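Local coordinates for protein phosphoribosylaminoimidazole-succinocarboxamide synthase (Pyrococcus horikoshii, PDB 4O7W) that catalyses the ATP-dependent joining of L-aspartate to carboxyaminoimidazole ribonucleotide, giving SAICAR, ADP and phosphate in de novo purine biosynthesis, at residues E89-N94 with E118-N123; D173-F178 with P194-F199. One frame throughout, in Å; residues are numbered along the deposited sequence.

Contact 1 (E89-N94 with E118-N123). With TYD (thymidine-5'-diphosphate), chain B; ATP (adenosine-5'-triphosphate), chain C.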
loop_
_atom_site.group_PDB
_atom_site.type_symbol
_atom_site.label_atom_id
_atom_site.label_comp_id
_atom_site.label_asym_id
_atom_site.label_seq_id
_atom_site.Cartn_x
_atom_site.Cartn_y
_atom_site.Cartn_z
ATOM N N GLU A 89 -6.122 8.888 5.794
ATOM C CA GLU A 89 -5.052 9.819 6.063
ATOM C C GLU A 89 -4.214 9.812 4.795
ATOM O O GLU A 89 -3.772 8.750 4.354
ATOM C CB GLU A 89 -4.287 9.379 7.309
ATOM C CG GLU A 89 -5.076 9.722 8.580
ATOM C CD GLU A 89 -4.734 8.848 9.774
ATOM O OE1 GLU A 89 -5.263 9.131 10.877
ATOM O OE2 GLU A 89 -3.959 7.866 9.616
ATOM N N VAL A 90 -4.063 10.988 4.184
ATOM C CA VAL A 90 -3.404 11.151 2.887
ATOM C C VAL A 90 -2.026 11.738 3.108
ATOM O O VAL A 90 -1.894 12.889 3.513
ATOM C CB VAL A 90 -4.231 12.038 1.934
ATOM C CG1 VAL A 90 -3.554 12.156 0.560
ATOM C CG2 VAL A 90 -5.638 11.464 1.774
ATOM N N VAL A 91 -0.997 10.933 2.877
ATOM C CA VAL A 91 0.361 11.344 3.197
ATOM C C VAL A 91 1.136 11.718 1.914
ATOM O O VAL A 91 1.167 10.949 0.944
ATOM C CB VAL A 91 1.097 10.256 4.020
ATOM C CG1 VAL A 91 2.538 10.659 4.251
ATOM C CG2 VAL A 91 0.389 10.012 5.370
ATOM N N VAL A 92 1.721 12.911 1.904
ATOM C CA VAL A 92 2.565 13.368 0.801
ATOM C C VAL A 92 4.010 13.456 1.315
ATOM O O VAL A 92 4.240 13.942 2.415
ATOM C CB VAL A 92 2.107 14.753 0.279
ATOM C CG1 VAL A 92 2.911 15.169 -0.940
ATOM C CG2 VAL A 92 0.621 14.755 -0.041
ATOM N N ARG A 93 4.966 12.943 0.540
ATOM C CA ARG A 93 6.357 12.836 0.988
ATOM C C ARG A 93 7.323 13.394 -0.083
ATOM O O ARG A 93 7.263 12.988 -1.245
ATOM C CB ARG A 93 6.686 11.369 1.354
ATOM C CG ARG A 93 5.480 10.568 1.891
ATOM C CD ARG A 93 5.817 9.158 2.396
ATOM N NE ARG A 93 6.562 9.226 3.645
ATOM C CZ ARG A 93 6.202 8.705 4.815
ATOM N NH1 ARG A 93 5.092 7.982 4.971
ATOM N NH2 ARG A 93 6.990 8.918 5.851
ATOM N N ASN A 94 8.178 14.342 0.316
ATOM C CA ASN A 94 9.212 14.935 -0.556
ATOM C C ASN A 94 10.601 14.388 -0.257
ATOM O O ASN A 94 11.447 14.265 -1.154
ATOM C CB ASN A 94 9.232 16.459 -0.410
ATOM C CG ASN A 94 7.876 17.081 -0.669
ATOM O OD1 ASN A 94 7.287 16.869 -1.733
ATOM N ND2 ASN A 94 7.354 17.827 0.310
ATOM N N GLU A 118 0.672 8.560 -0.281
ATOM C CA GLU A 118 0.276 7.292 0.330
ATOM C C GLU A 118 -1.092 7.475 0.972
ATOM O O GLU A 118 -1.384 8.520 1.581
ATOM C CB GLU A 118 1.292 6.833 1.376
ATOM C CG GLU A 118 2.709 6.593 0.844
ATOM C CD GLU A 118 3.725 6.351 1.951
ATOM O OE1 GLU A 118 3.443 6.677 3.127
ATOM O OE2 GLU A 118 4.825 5.844 1.651
ATOM N N LEU A 119 -1.937 6.471 0.803
ATOM C CA LEU A 119 -3.253 6.465 1.420
ATOM C C LEU A 119 -3.250 5.473 2.569
ATOM O O LEU A 119 -2.840 4.338 2.390
ATOM C CB LEU A 119 -4.295 6.026 0.403
ATOM C CG LEU A 119 -4.361 6.878 -0.867
ATOM C CD1 LEU A 119 -5.287 6.193 -1.861
ATOM C CD2 LEU A 119 -4.818 8.294 -0.542
ATOM N N TYR A 120 -3.704 5.915 3.736
ATOM C CA TYR A 120 -3.819 5.070 4.920
ATOM C C TYR A 120 -5.283 5.026 5.319
ATOM O O TYR A 120 -5.939 6.059 5.420
ATOM C CB TYR A 120 -2.972 5.606 6.076
ATOM C CG TYR A 120 -1.492 5.472 5.824
ATOM C CD1 TYR A 120 -0.811 4.301 6.163
ATOM C CD2 TYR A 120 -0.778 6.509 5.213
ATOM C CE1 TYR A 120 0.547 4.167 5.917
ATOM C CE2 TYR A 120 0.577 6.391 4.963
ATOM C CZ TYR A 120 1.233 5.222 5.304
ATOM O OH TYR A 120 2.575 5.127 5.038
ATOM N N TYR A 121 -5.791 3.824 5.531
ATOM C CA TYR A 121 -7.159 3.648 5.948
ATOM C C TYR A 121 -7.279 3.913 7.462
ATOM O O TYR A 121 -6.620 3.257 8.269
ATOM C CB TYR A 121 -7.601 2.229 5.565
ATOM C CG TYR A 121 -8.923 1.752 6.151
ATOM C CD1 TYR A 121 -10.023 2.618 6.292
ATOM C CD2 TYR A 121 -9.076 0.415 6.528
ATOM C CE1 TYR A 121 -11.230 2.162 6.812
ATOM C CE2 TYR A 121 -10.271 -0.050 7.035
ATOM C CZ TYR A 121 -11.328 0.819 7.184
ATOM O OH TYR A 121 -12.481 0.321 7.695
ATOM N N LYS A 122 -8.108 4.886 7.831
ATOM C CA LYS A 122 -8.343 5.218 9.247
ATOM C C LYS A 122 -9.184 4.171 9.927
ATOM O O LYS A 122 -10.392 4.153 9.781
ATOM C CB LYS A 122 -9.028 6.567 9.388
ATOM C CG LYS A 122 -8.090 7.734 9.228
ATOM C CD LYS A 122 -8.847 9.039 9.381
ATOM C CE LYS A 122 -9.084 9.321 10.836
ATOM N NZ LYS A 122 -9.473 10.742 11.004
ATOM N N ASN A 123 -8.525 3.293 10.668
ATOM C CA ASN A 123 -9.180 2.194 11.344
ATOM C C ASN A 123 -8.290 1.731 12.490
ATOM O O ASN A 123 -7.240 1.138 12.259
ATOM C CB ASN A 123 -9.397 1.051 10.355
ATOM C CG ASN A 123 -10.181 -0.099 10.957
ATOM O OD1 ASN A 123 -9.754 -0.712 11.925
ATOM N ND2 ASN A 123 -11.327 -0.403 10.370
HETATM P PA TYD B . 4.886 8.377 8.646
HETATM O O1A TYD B . 6.358 8.484 8.386
HETATM O O2A TYD B . 4.101 7.540 7.658
HETATM O O3A TYD B . 4.533 7.767 10.088
HETATM P PB TYD B . 5.201 8.060 11.528
HETATM O O1B TYD B . 6.689 8.212 11.301
HETATM O O2B TYD B . 4.561 9.356 11.978
HETATM O O3B TYD B . 4.757 6.877 12.336
HETATM O "O5'" TYD B . 4.293 9.853 8.730
HETATM C "C5'" TYD B . 4.336 10.696 7.591
HETATM C "C4'" TYD B . 3.904 12.124 7.927
HETATM O "O4'" TYD B . 2.483 12.162 8.046
HETATM C "C3'" TYD B . 4.471 12.673 9.241
HETATM O "O3'" TYD B . 4.671 14.073 9.071
HETATM C "C2'" TYD B . 3.364 12.490 10.254
HETATM C "C1'" TYD B . 2.108 12.510 9.387
HETATM N N1 TYD B . 1.091 11.556 9.843
HETATM C C2 TYD B . 0.198 11.910 10.901
HETATM O O2 TYD B . 0.278 13.026 11.441
HETATM N N3 TYD B . -0.745 11.048 11.311
HETATM C C4 TYD B . -0.875 9.842 10.718
HETATM O O4 TYD B . -1.760 9.054 11.089
HETATM C C5 TYD B . 0.022 9.442 9.595
HETATM C C5M TYD B . -0.099 8.096 8.902
HETATM C C6 TYD B . 0.990 10.364 9.212
HETATM P PG ATP C . -9.274 9.716 14.708
HETATM O O1G ATP C . -9.597 8.301 15.135
HETATM O O2G ATP C . -10.446 10.656 14.794
HETATM O O3G ATP C . -8.467 9.818 13.440
HETATM P PB ATP C . -8.584 11.332 16.956
HETATM O O1B ATP C . -9.856 10.918 17.652
HETATM O O2B ATP C . -7.304 11.482 17.743
HETATM O O3B ATP C . -8.237 10.242 15.821
HETATM P PA ATP C . -8.488 14.178 16.725
HETATM O O1A ATP C . -7.435 14.795 15.841
HETATM O O2A ATP C . -8.221 14.153 18.213
HETATM O O3A ATP C . -8.841 12.709 16.143
HETATM O "O5'" ATP C . -9.881 14.977 16.525
HETATM C "C5'" ATP C . -10.338 15.421 15.240
HETATM C "C4'" ATP C . -11.413 14.488 14.675
HETATM O "O4'" ATP C . -12.377 15.217 13.892
HETATM C "C3'" ATP C . -10.827 13.488 13.705
HETATM O "O3'" ATP C . -11.666 12.334 13.766
HETATM C "C2'" ATP C . -10.989 14.161 12.350
HETATM O "O2'" ATP C . -10.973 13.247 11.263
HETATM C "C1'" ATP C . -12.341 14.830 12.507
HETATM N N9 ATP C . -12.505 16.038 11.655
HETATM C C8 ATP C . -11.552 16.921 11.301
HETATM N N7 ATP C . -12.066 17.907 10.534
HETATM C C5 ATP C . -13.392 17.671 10.400
HETATM C C6 ATP C . -14.558 18.307 9.721
HETATM N N6 ATP C . -14.431 19.447 9.010
HETATM N N1 ATP C . -15.763 17.697 9.823
HETATM C C2 ATP C . -15.948 16.567 10.524
HETATM N N3 ATP C . -14.948 15.951 11.165
HETATM C C4 ATP C . -13.676 16.435 11.142
#
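R93 and E118 meet in a salt bridge, NH1 of R93 lying 2.8 Å from OE1 of E118. The carboxylate oxygen sits at the edge of the guanidinium, near its plane, yet the two flat groups are turned 58° apart. The same E118 OE1 accepts the hydroxyl of Y120, OH to OE1 2.6 Å, and the two donors come from opposite faces of the carboxylate, which should limit its rotation. NH1 and NH2 of R93 also donate to the α-phosphate of thymidine diphosphate: NH1 bonds O2A, and NH2 reaches O1A at 2.6 Å. A bend at chi3 (71°) brings the guanidinium between E118 and the α-phosphate, and E118 probably offsets part of its charge and fixes its aim.

Beside this group, CG2 of V91 packs on CE2 of Y120 at 3.6 Å, while the thymine methyl C5M lies over one face of the tyrosine ring, offset toward its rim. Farther along, the E89 carboxylate rests against the aliphatic part of K122, OE1 to CG 3.6 Å, and K122 NZ forms a salt bridge with E177 next to the bound ATP.

Behind these side chains, four backbone bonds set the register: E89 and Y120 exchange N-H and C=O, as do V91 and E118, with V90 and L119 forming the non-hydrogen-bonded pair between them. On the other face, CG2 of V90 touches CD2 of L119. An axis separation of 4.9 Å and an angle of 154° identify neighbouring antiparallel strands, here forming one wall of a nucleotide-binding cleft in the SAICAR synthetase fold.

Contact 2 (D173-F178 with P194-F199). With TYD (thymidine-5'-diphosphate), chain B; ATP (adenosine-5'-triphosphate), chain C.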
loop_
_atom_site.group_PDB
_atom_site.type_symbol
_atom_site.label_atom_id
_atom_site.label_comp_id
_atom_site.label_asym_id
_atom_site.label_seq_id
_atom_site.Cartn_x
_atom_site.Cartn_y
_atom_site.Cartn_z
ATOM N N ASP A 173 7.535 15.796 4.775
ATOM C CA ASP A 173 6.309 15.058 4.464
ATOM C C ASP A 173 5.209 15.618 5.344
ATOM O O ASP A 173 5.488 16.462 6.198
ATOM C CB ASP A 173 6.476 13.545 4.692
ATOM C CG ASP A 173 6.879 13.200 6.121
ATOM O OD1 ASP A 173 6.511 13.931 7.050
ATOM O OD2 ASP A 173 7.554 12.175 6.316
ATOM N N PHE A 174 3.974 15.163 5.134
ATOM C CA PHE A 174 2.834 15.632 5.926
ATOM C C PHE A 174 1.599 14.800 5.633
ATOM O O PHE A 174 1.541 14.088 4.621
ATOM C CB PHE A 174 2.532 17.126 5.666
ATOM C CG PHE A 174 2.155 17.447 4.233
ATOM C CD1 PHE A 174 0.818 17.572 3.863
ATOM C CD2 PHE A 174 3.134 17.653 3.270
ATOM C CE1 PHE A 174 0.452 17.886 2.561
ATOM C CE2 PHE A 174 2.779 17.964 1.951
ATOM C CZ PHE A 174 1.435 18.071 1.593
ATOM N N LYS A 175 0.607 14.921 6.507
ATOM C CA LYS A 175 -0.623 14.157 6.392
ATOM C C LYS A 175 -1.819 15.113 6.299
ATOM O O LYS A 175 -1.907 16.083 7.052
ATOM C CB LYS A 175 -0.780 13.220 7.595
ATOM C CG LYS A 175 -2.034 12.333 7.567
ATOM C CD LYS A 175 -3.235 12.992 8.247
ATOM C CE LYS A 175 -3.069 13.051 9.780
ATOM N NZ LYS A 175 -4.058 14.006 10.392
ATOM N N LEU A 176 -2.720 14.829 5.364
ATOM C CA LEU A 176 -3.988 15.535 5.252
ATOM C C LEU A 176 -5.167 14.593 5.435
ATOM O O LEU A 176 -5.033 13.362 5.306
ATOM C CB LEU A 176 -4.133 16.206 3.885
ATOM C CG LEU A 176 -3.035 17.178 3.446
ATOM C CD1 LEU A 176 -3.246 17.541 1.982
ATOM C CD2 LEU A 176 -2.962 18.415 4.334
ATOM N N GLU A 177 -6.324 15.202 5.717
ATOM C CA GLU A 177 -7.604 14.526 5.756
ATOM C C GLU A 177 -8.633 15.375 5.003
ATOM O O GLU A 177 -8.487 16.611 4.876
ATOM C CB GLU A 177 -8.055 14.297 7.206
ATOM C CG GLU A 177 -7.103 13.428 8.035
ATOM C CD GLU A 177 -7.648 13.083 9.417
ATOM O OE1 GLU A 177 -8.870 13.184 9.655
ATOM O OE2 GLU A 177 -6.852 12.690 10.276
ATOM N N PHE A 178 -9.659 14.702 4.493
ATOM C CA PHE A 178 -10.618 15.293 3.594
ATOM C C PHE A 178 -12.002 14.780 3.935
ATOM O O PHE A 178 -12.150 13.662 4.439
ATOM C CB PHE A 178 -10.327 14.863 2.148
ATOM C CG PHE A 178 -9.045 15.407 1.586
ATOM C CD1 PHE A 178 -9.032 16.616 0.889
ATOM C CD2 PHE A 178 -7.852 14.704 1.738
ATOM C CE1 PHE A 178 -7.854 17.119 0.347
ATOM C CE2 PHE A 178 -6.665 15.205 1.207
ATOM C CZ PHE A 178 -6.667 16.416 0.518
ATOM N N PRO A 194 2.766 21.293 13.177
ATOM C CA PRO A 194 3.982 20.504 13.402
ATOM C C PRO A 194 3.693 19.096 13.941
ATOM O O PRO A 194 4.600 18.261 13.959
ATOM C CB PRO A 194 4.746 21.331 14.446
ATOM C CG PRO A 194 4.221 22.722 14.302
ATOM C CD PRO A 194 2.757 22.523 13.991
ATOM N N ASP A 195 2.454 18.843 14.388
ATOM C CA ASP A 195 2.002 17.477 14.719
ATOM C C ASP A 195 1.811 16.602 13.483
ATOM O O ASP A 195 1.989 15.385 13.545
ATOM C CB ASP A 195 0.659 17.497 15.466
ATOM C CG ASP A 195 0.819 17.621 16.972
ATOM O OD1 ASP A 195 -0.123 17.258 17.696
ATOM O OD2 ASP A 195 1.883 18.072 17.435
ATOM N N THR A 196 1.402 17.221 12.375
ATOM C CA THR A 196 0.969 16.453 11.206
ATOM C C THR A 196 1.880 16.630 9.980
ATOM O O THR A 196 1.548 16.176 8.886
ATOM C CB THR A 196 -0.514 16.742 10.865
ATOM O OG1 THR A 196 -0.678 18.129 10.567
ATOM C CG2 THR A 196 -1.414 16.365 12.042
ATOM N N CYS A 197 3.029 17.285 10.186
ATOM C CA CYS A 197 4.028 17.541 9.136
ATOM C C CYS A 197 5.432 17.302 9.656
ATOM O O CYS A 197 5.676 17.425 10.854
ATOM C CB CYS A 197 4.000 19.004 8.712
ATOM S SG CYS A 197 2.424 19.684 8.187
ATOM N N ARG A 198 6.358 16.983 8.757
ATOM C CA ARG A 198 7.789 17.090 9.077
ATOM C C ARG A 198 8.360 18.368 8.488
ATOM O O ARG A 198 8.259 18.617 7.270
ATOM C CB ARG A 198 8.590 15.859 8.637
ATOM C CG ARG A 198 8.386 14.652 9.545
ATOM C CD ARG A 198 9.315 13.481 9.247
ATOM N NE ARG A 198 9.133 12.422 10.253
ATOM C CZ ARG A 198 8.359 11.345 10.109
ATOM N NH1 ARG A 198 7.699 11.096 8.976
ATOM N NH2 ARG A 198 8.262 10.482 11.106
ATOM N N PHE A 199 8.920 19.182 9.380
ATOM C CA PHE A 199 9.592 20.430 9.050
ATOM C C PHE A 199 11.049 20.334 9.487
ATOM O O PHE A 199 11.327 20.171 10.681
ATOM C CB PHE A 199 8.967 21.605 9.815
ATOM C CG PHE A 199 7.497 21.832 9.554
ATOM C CD1 PHE A 199 6.992 21.915 8.252
ATOM C CD2 PHE A 199 6.620 22.032 10.624
ATOM C CE1 PHE A 199 5.640 22.152 8.031
ATOM C CE2 PHE A 199 5.267 22.276 10.406
ATOM C CZ PHE A 199 4.772 22.341 9.113
HETATM P PA TYD B . 4.886 8.377 8.646
HETATM O O1A TYD B . 6.358 8.484 8.386
HETATM O O2A TYD B . 4.101 7.540 7.658
HETATM O O3A TYD B . 4.533 7.767 10.088
HETATM P PB TYD B . 5.201 8.060 11.528
HETATM O O1B TYD B . 6.689 8.212 11.301
HETATM O O2B TYD B . 4.561 9.356 11.978
HETATM O O3B TYD B . 4.757 6.877 12.336
HETATM O "O5'" TYD B . 4.293 9.853 8.730
HETATM C "C5'" TYD B . 4.336 10.696 7.591
HETATM C "C4'" TYD B . 3.904 12.124 7.927
HETATM O "O4'" TYD B . 2.483 12.162 8.046
HETATM C "C3'" TYD B . 4.471 12.673 9.241
HETATM O "O3'" TYD B . 4.671 14.073 9.071
HETATM C "C2'" TYD B . 3.364 12.490 10.254
HETATM C "C1'" TYD B . 2.108 12.510 9.387
HETATM N N1 TYD B . 1.091 11.556 9.843
HETATM C C2 TYD B . 0.198 11.910 10.901
HETATM O O2 TYD B . 0.278 13.026 11.441
HETATM N N3 TYD B . -0.745 11.048 11.311
HETATM C C4 TYD B . -0.875 9.842 10.718
HETATM O O4 TYD B . -1.760 9.054 11.089
HETATM C C5 TYD B . 0.022 9.442 9.595
HETATM C C5M TYD B . -0.099 8.096 8.902
HETATM C C6 TYD B . 0.990 10.364 9.212
HETATM P PG ATP C . -9.274 9.716 14.708
HETATM O O1G ATP C . -9.597 8.301 15.135
HETATM O O2G ATP C . -10.446 10.656 14.794
HETATM O O3G ATP C . -8.467 9.818 13.440
HETATM P PB ATP C . -8.584 11.332 16.956
HETATM O O1B ATP C . -9.856 10.918 17.652
HETATM O O2B ATP C . -7.304 11.482 17.743
HETATM O O3B ATP C . -8.237 10.242 15.821
HETATM P PA ATP C . -8.488 14.178 16.725
HETATM O O1A ATP C . -7.435 14.795 15.841
HETATM O O2A ATP C . -8.221 14.153 18.213
HETATM O O3A ATP C . -8.841 12.709 16.143
HETATM O "O5'" ATP C . -9.881 14.977 16.525
HETATM C "C5'" ATP C . -10.338 15.421 15.240
HETATM C "C4'" ATP C . -11.413 14.488 14.675
HETATM O "O4'" ATP C . -12.377 15.217 13.892
HETATM C "C3'" ATP C . -10.827 13.488 13.705
HETATM O "O3'" ATP C . -11.666 12.334 13.766
HETATM C "C2'" ATP C . -10.989 14.161 12.350
HETATM O "O2'" ATP C . -10.973 13.247 11.263
HETATM C "C1'" ATP C . -12.341 14.830 12.507
HETATM N N9 ATP C . -12.505 16.038 11.655
HETATM C C8 ATP C . -11.552 16.921 11.301
HETATM N N7 ATP C . -12.066 17.907 10.534
HETATM C C5 ATP C . -13.392 17.671 10.400
HETATM C C6 ATP C . -14.558 18.307 9.721
HETATM N N6 ATP C . -14.431 19.447 9.010
HETATM N N1 ATP C . -15.763 17.697 9.823
HETATM C C2 ATP C . -15.948 16.567 10.524
HETATM N N3 ATP C . -14.948 15.951 11.165
HETATM C C4 ATP C . -13.676 16.435 11.142
HETATM O O HOH W 1 -0.590 18.357 7.884
#
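R198 passes its aliphatic chain obliquely across the carboxylate of D173, CG of R198 to OD1 of D173 3.2 Å, before its guanidinium turns to the acid. There NH1 of R198 donates to the syn lone pair of D173 OD2 at 2.9 Å, the oxygen lying near the guanidinium plane although the planes are 65° apart. R198 also holds both phosphates of thymidine diphosphate, NH1 to O1A and NH2 to O1B, while NE pairs with D211. The deoxyribose hydroxyl O3' donates to D173 OD1 at 2.7 Å; chi1 of 58°, between backbone N and carbonyl carbon, turns this carboxylate toward the arginine.

The strands join through R198 N to D173 O and K175 N to T196 O, the latter 2.8 Å and nearly straight on to the carbonyl. On the opposite face, CB of F174 touches SG of C197 at 3.6 Å. A water links K175 O to the T196 hydroxyl, which also bonds S193 N. A leucine in place of R198 would probably leave D173 OD2, D211 and the β-phosphate O1B without their cationic partner, with R93 still on the α-phosphate.

With one acid on the sugar and one arginine across two phosphates, the chemistry is consistent with a site for a phosphorylated nucleoside.

In the fold
From the N terminus, the chain builds the five-stranded antiparallel sheet, with the hairpin 30-33/38-41 and helix 45-62 interposed, then enters strand 84-93. Contact 1 closes when strand 111-121 returns beside it; the 23 residues between segments 89-94 and 118-123 include no helix. After helices 133-138 and 143-165, strand 169-180 opens contact 2, which strand 197-201 closes; 15 residues lie between segments 173-178 and 194-199. The two closures are in series, neither nested nor crossed. They nevertheless share one sheet, since strands 84-93 and 169-180 are neighbours: V90 N lies 2.8 Å from L176 O, a probable hydrogen bond. With centres 10 Å apart, both contacts touch both bound nucleotides.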